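Local coordinates for protein P35 antigen (Borrelia burgdorferi, PDB 4ALY) that serves the Lyme disease agent as an outer surface lipoprotein that is critical for establishing infection after a tick bite, at residues R133-S138 and Q178-E182; E168-R173 and F257-H261. The contacts are given in a common frame with arbitrary orientation. Residue numbers count along the deposited sequence, not the author numbering.

Overall arrangement
Both contacts draw on helix 163-189, and together they illustrate how one long helix of an all-helical bundle adapts its chemistry to each neighbour. Contact 1 is buried, its centre about 5 Å from the centre of the chain, and joins this helix to helix 129-137 almost at a right angle; contact 2, its centre about 9 Å from the centre of the chain and only partly buried, joins it to helix 254-275 nearly parallel. The inner contact pairs a salt bridge with methionine packing, whereas the outer one rests on a phenylalanine knob and aliphatic contacts. Their centres lie about 13 Å apart, yet they touch directly, Leu135 CD1 packing 3.3 Å from Leu170 O.

Contact 1: residues R133-S138 and Q178-E182; sequences RMLYTS and QLAME
Two helices of the all-helical, Bbcrasp-1-like fold cross here almost perpendicularly, a buried helix-helix packing with a charged pair built into it. Residues 133-138, on helix 129-137, meet residues 178-182, inside helix 163-189; the axes of these short segments approach to 9.7 Å at a signed angle of 97°. At such an angle the backbones converge locally, and the nearest CA atoms, those of Ser138 and Gln178, are 5.2 Å apart. Gln178 is covered most. With chi1 t and chi2 p, Gln178 CG lies 3.3 Å from Met134 O and Gln178 NE2 3.3 Å from Thr137 CG2. Gln178 NE2 also donates to Glu182 OE2 (3.0 Å) one turn along its helix, while OE1 accepts from Lys217 of helix 200-233. Met134 starts sideways, but its extended chi2 and chi3 carry SD to 4.1 Å from Leu179 CD1 and CE to 3.0 Å from Glu182 OE1. The side chain of Glu182 reaches from the helix toward the crossing with chi1 m and chi2 t, its carboxylate fixed from two directions by Gln178 and Arg133. The guanidinium of Arg133 is steadied in turn by a hydrogen bond from NH1 to Thr137 OG1 (2.6 Å). A weak bond runs from Arg133 NH1 to Glu182 OE2 at 3.4 Å, and the short arm of the salt bridge joins Arg133 NH2 to Glu182 OE1 at 2.8 Å.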
loop_
_atom_site.group_PDB
_atom_site.type_symbol
_atom_site.label_atom_id
_atom_site.label_comp_id
_atom_site.label_asym_id
_atom_site.label_seq_id
_atom_site.Cartn_x
_atom_site.Cartn_y
_atom_site.Cartn_z
ATOM N N ARG A 133 2.008 10.051 -0.036
ATOM C CA ARG A 133 2.835 9.636 1.111
ATOM C C ARG A 133 2.609 8.139 1.471
ATOM O O ARG A 133 3.602 7.319 1.579
ATOM C CB ARG A 133 2.606 10.580 2.331
ATOM C CG ARG A 133 3.737 10.516 3.409
ATOM C CD ARG A 133 3.619 9.251 4.285
ATOM N NE ARG A 133 2.282 9.125 4.839
ATOM C CZ ARG A 133 1.792 7.980 5.276
ATOM N NH1 ARG A 133 2.538 6.910 5.154
ATOM N NH2 ARG A 133 0.574 7.884 5.792
ATOM N N MET A 134 1.335 7.736 1.554
ATOM C CA MET A 134 0.974 6.316 1.876
ATOM C C MET A 134 1.523 5.434 0.761
ATOM O O MET A 134 2.072 4.394 0.997
ATOM C CB MET A 134 -0.531 6.160 2.018
ATOM C CG MET A 134 -1.037 5.995 3.444
ATOM S SD MET A 134 -2.738 6.550 3.562
ATOM C CE MET A 134 -2.941 6.889 5.321
ATOM N N LEU A 135 1.439 5.878 -0.478
ATOM C CA LEU A 135 2.018 5.085 -1.517
ATOM C C LEU A 135 3.563 4.905 -1.295
ATOM O O LEU A 135 4.102 3.811 -1.515
ATOM C CB LEU A 135 1.757 5.761 -2.845
ATOM C CG LEU A 135 2.384 5.102 -4.060
ATOM C CD1 LEU A 135 1.880 3.647 -4.246
ATOM C CD2 LEU A 135 2.034 6.011 -5.269
ATOM N N TYR A 136 4.264 5.977 -0.879
ATOM C CA TYR A 136 5.728 5.917 -0.741
ATOM C C TYR A 136 6.082 4.999 0.436
ATOM O O TYR A 136 6.998 4.184 0.345
ATOM C CB TYR A 136 6.320 7.321 -0.500
ATOM C CG TYR A 136 6.039 8.390 -1.543
ATOM C CD1 TYR A 136 5.923 8.079 -2.904
ATOM C CD2 TYR A 136 5.886 9.721 -1.169
ATOM C CE1 TYR A 136 5.705 9.062 -3.861
ATOM C CE2 TYR A 136 5.614 10.709 -2.101
ATOM C CZ TYR A 136 5.557 10.368 -3.470
ATOM O OH TYR A 136 5.322 11.355 -4.432
ATOM N N THR A 137 5.351 5.143 1.536
ATOM C CA THR A 137 5.461 4.280 2.672
ATOM C C THR A 137 5.219 2.810 2.295
ATOM O O THR A 137 5.863 1.924 2.890
ATOM C CB THR A 137 4.473 4.736 3.751
ATOM O OG1 THR A 137 4.800 6.080 4.102
ATOM C CG2 THR A 137 4.554 3.919 4.991
ATOM N N SER A 138 4.398 2.555 1.263
ATOM C CA SER A 138 4.038 1.178 0.923
ATOM C C SER A 138 5.226 0.493 0.329
ATOM O O SER A 138 5.270 -0.739 0.175
ATOM C CB SER A 138 2.811 1.131 -0.010
ATOM O OG SER A 138 3.151 1.319 -1.376
ATOM N N GLN A 178 -1.142 -0.326 2.293
ATOM C CA GLN A 178 -0.613 0.623 3.245
ATOM C C GLN A 178 -1.744 1.365 3.996
ATOM O O GLN A 178 -1.769 1.320 5.223
ATOM C CB GLN A 178 0.360 1.593 2.555
ATOM C CG GLN A 178 1.133 2.419 3.528
ATOM C CD GLN A 178 1.989 1.549 4.462
ATOM O OE1 GLN A 178 2.616 0.554 4.038
ATOM N NE2 GLN A 178 2.002 1.918 5.753
ATOM N N LEU A 179 -2.696 1.980 3.277
ATOM C CA LEU A 179 -3.906 2.549 3.903
ATOM C C LEU A 179 -4.562 1.565 4.873
ATOM O O LEU A 179 -4.913 1.935 6.013
ATOM C CB LEU A 179 -4.940 2.961 2.843
ATOM C CG LEU A 179 -6.326 3.350 3.384
ATOM C CD1 LEU A 179 -6.285 4.594 4.291
ATOM C CD2 LEU A 179 -7.308 3.606 2.247
ATOM N N ALA A 180 -4.730 0.307 4.437
ATOM C CA ALA A 180 -5.348 -0.681 5.334
ATOM C C ALA A 180 -4.529 -0.805 6.628
ATOM O O ALA A 180 -5.119 -0.803 7.716
ATOM C CB ALA A 180 -5.498 -2.039 4.672
ATOM N N MET A 181 -3.196 -0.904 6.530
ATOM C CA MET A 181 -2.392 -1.038 7.754
ATOM C C MET A 181 -2.589 0.126 8.735
ATOM O O MET A 181 -2.548 -0.060 9.966
ATOM C CB MET A 181 -0.907 -1.203 7.440
ATOM C CG MET A 181 -0.570 -2.461 6.647
ATOM S SD MET A 181 1.080 -2.390 5.916
ATOM C CE MET A 181 2.088 -2.866 7.309
ATOM N N GLU A 182 -2.833 1.322 8.197
ATOM C CA GLU A 182 -2.857 2.503 9.041
ATOM C C GLU A 182 -4.263 2.785 9.587
ATOM O O GLU A 182 -4.404 3.382 10.654
ATOM C CB GLU A 182 -2.273 3.732 8.310
ATOM C CG GLU A 182 -0.894 3.431 7.776
ATOM C CD GLU A 182 -0.145 4.622 7.212
ATOM O OE1 GLU A 182 -0.772 5.688 7.001
ATOM O OE2 GLU A 182 1.082 4.454 6.964
#

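Contact 2: residues E168-R173 and F257-H261; sequences ETLINR and FANIH
Phe257 lays its ring against the aliphatic part of Glu168, whose CG stands over one face, 3.8 Å from the ring centroid and 10° off the normal, a CH-pi contact. The phenyl group, with chi1 m, is a knob in a hole formed by Glu168, Thr169, Asn172 and Arg173, and it has the largest area covered in this contact. Phe257 CE1 lies 3.5 Å from Glu168 O and 4.0 Å from Arg173 CB, while CZ of the same ring approaches Thr169 N at 3.7 Å and its CD1 is 4.2 Å from Asn172 CB. A single knob-into-hole insertion of this kind joins two neighbouring helices of the bundle: segment 168-173 belongs to helix 163-189 and segment 257-261 to helix 254-275. The short segments run in nearly the same direction, 22° apart, with axes separated by 10.6 Å; the closest CA pair, Arg173 and Phe257, is 7.0 Å apart. Segment 257-261 keeps regular helical hydrogen bonding, His261 N to Phe257 O at 2.7 Å. Segment 168-173 instead contains a wider pi-type turn, in which Glu168 O receives both Asn172 N (2.7 Å) and Arg173 N (3.2 Å). One turn beyond the phenylalanine, Ile260 (chi1 m, chi2 t) also points toward the partner helix and brings CD1 to 3.5 Å from Arg173 CD, while its CG2 rests 4.2 Å from Asn172 O. The polar end of Arg173 is held by a salt bridge to Asp223 of helix 200-233 and a hydrogen bond to Asn252.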
loop_
_atom_site.group_PDB
_atom_site.type_symbol
_atom_site.label_atom_id
_atom_site.label_comp_id
_atom_site.label_asym_id
_atom_site.label_seq_id
_atom_site.Cartn_x
_atom_site.Cartn_y
_atom_site.Cartn_z
ATOM N N GLU A 168 -4.019 1.309 -11.420
ATOM C CA GLU A 168 -4.583 0.168 -10.663
ATOM C C GLU A 168 -3.451 -0.368 -9.731
ATOM O O GLU A 168 -3.601 -0.477 -8.501
ATOM C CB GLU A 168 -4.999 -0.915 -11.693
ATOM C CG GLU A 168 -6.279 -1.766 -11.585
ATOM C CD GLU A 168 -6.776 -2.269 -12.984
ATOM O OE1 GLU A 168 -7.298 -1.420 -13.785
ATOM O OE2 GLU A 168 -6.660 -3.505 -13.326
ATOM N N THR A 169 -2.308 -0.669 -10.321
ATOM C CA THR A 169 -1.170 -1.209 -9.593
ATOM C C THR A 169 -0.741 -0.331 -8.391
ATOM O O THR A 169 -0.527 -0.834 -7.307
ATOM C CB THR A 169 -0.008 -1.367 -10.572
ATOM O OG1 THR A 169 -0.418 -2.240 -11.654
ATOM C CG2 THR A 169 1.215 -1.854 -9.880
ATOM N N LEU A 170 -0.684 0.988 -8.588
ATOM C CA LEU A 170 -0.124 1.860 -7.597
ATOM C C LEU A 170 -1.171 2.137 -6.520
ATOM O O LEU A 170 -0.887 2.216 -5.318
ATOM C CB LEU A 170 0.371 3.163 -8.267
ATOM C CG LEU A 170 1.695 3.164 -9.060
ATOM C CD1 LEU A 170 2.002 4.574 -9.605
ATOM C CD2 LEU A 170 2.867 2.670 -8.210
ATOM N N ILE A 171 -2.401 2.277 -6.959
ATOM C CA ILE A 171 -3.433 2.720 -6.061
ATOM C C ILE A 171 -4.212 1.572 -5.423
ATOM O O ILE A 171 -4.389 1.535 -4.212
ATOM C CB ILE A 171 -4.340 3.707 -6.806
ATOM C CG1 ILE A 171 -3.444 4.924 -7.145
ATOM C CG2 ILE A 171 -5.605 4.003 -5.968
ATOM C CD1 ILE A 171 -4.165 6.079 -7.787
ATOM N N ASN A 172 -4.643 0.631 -6.233
ATOM C CA ASN A 172 -5.532 -0.406 -5.749
ATOM C C ASN A 172 -4.726 -1.501 -5.124
ATOM O O ASN A 172 -5.265 -2.192 -4.251
ATOM C CB ASN A 172 -6.360 -0.962 -6.890
ATOM C CG ASN A 172 -7.286 0.087 -7.508
ATOM O OD1 ASN A 172 -8.463 -0.068 -7.414
ATOM N ND2 ASN A 172 -6.751 1.156 -8.093
ATOM N N ARG A 173 -3.443 -1.635 -5.542
ATOM C CA ARG A 173 -2.532 -2.516 -4.854
ATOM C C ARG A 173 -1.677 -1.797 -3.760
ATOM O O ARG A 173 -1.963 -1.963 -2.580
ATOM C CB ARG A 173 -1.738 -3.520 -5.772
ATOM C CG ARG A 173 -0.646 -4.226 -4.991
ATOM C CD ARG A 173 -0.358 -5.736 -5.093
ATOM N NE ARG A 173 0.381 -6.085 -6.280
ATOM C CZ ARG A 173 1.321 -7.028 -6.358
ATOM N NH1 ARG A 173 1.711 -7.738 -5.307
ATOM N NH2 ARG A 173 1.886 -7.249 -7.537
ATOM N N PHE A 257 -6.275 -8.471 -8.401
ATOM C CA PHE A 257 -6.773 -7.204 -7.820
ATOM C C PHE A 257 -8.028 -7.418 -6.992
ATOM O O PHE A 257 -8.139 -6.940 -5.828
ATOM C CB PHE A 257 -7.047 -6.108 -8.891
ATOM C CG PHE A 257 -5.795 -5.429 -9.422
ATOM C CD1 PHE A 257 -5.051 -4.527 -8.626
ATOM C CD2 PHE A 257 -5.360 -5.679 -10.729
ATOM C CE1 PHE A 257 -3.922 -3.890 -9.136
ATOM C CE2 PHE A 257 -4.229 -5.079 -11.233
ATOM C CZ PHE A 257 -3.508 -4.177 -10.443
ATOM N N ALA A 258 -9.006 -8.081 -7.605
ATOM C CA ALA A 258 -10.254 -8.395 -6.880
ATOM C C ALA A 258 -9.962 -9.158 -5.609
ATOM O O ALA A 258 -10.514 -8.832 -4.595
ATOM C CB ALA A 258 -11.277 -9.115 -7.759
ATOM N N ASN A 259 -9.048 -10.116 -5.641
ATOM C CA ASN A 259 -8.673 -10.815 -4.405
ATOM C C ASN A 259 -8.088 -9.878 -3.327
ATOM O O ASN A 259 -8.580 -9.820 -2.172
ATOM C CB ASN A 259 -7.787 -12.026 -4.728
ATOM C CG ASN A 259 -8.499 -13.051 -5.681
ATOM O OD1 ASN A 259 -9.759 -13.042 -5.862
ATOM N ND2 ASN A 259 -7.698 -13.929 -6.302
ATOM N N ILE A 260 -7.076 -9.104 -3.731
ATOM C CA ILE A 260 -6.463 -8.087 -2.867
ATOM C C ILE A 260 -7.512 -7.155 -2.297
ATOM O O ILE A 260 -7.577 -6.962 -1.094
ATOM C CB ILE A 260 -5.358 -7.302 -3.607
ATOM C CG1 ILE A 260 -4.197 -8.228 -3.910
ATOM C CG2 ILE A 260 -4.839 -6.130 -2.767
ATOM C CD1 ILE A 260 -3.212 -7.667 -4.924
ATOM N N HIS A 261 -8.340 -6.599 -3.158
ATOM C CA HIS A 261 -9.484 -5.785 -2.712
ATOM C C HIS A 261 -10.400 -6.453 -1.672
ATOM O O HIS A 261 -10.857 -5.796 -0.700
ATOM C CB HIS A 261 -10.324 -5.392 -3.931
ATOM C CG HIS A 261 -11.599 -4.723 -3.570
ATOM N ND1 HIS A 261 -11.642 -3.438 -3.103
ATOM C CD2 HIS A 261 -12.904 -5.212 -3.515
ATOM C CE1 HIS A 261 -12.915 -3.113 -2.824
ATOM N NE2 HIS A 261 -13.687 -4.210 -3.065
#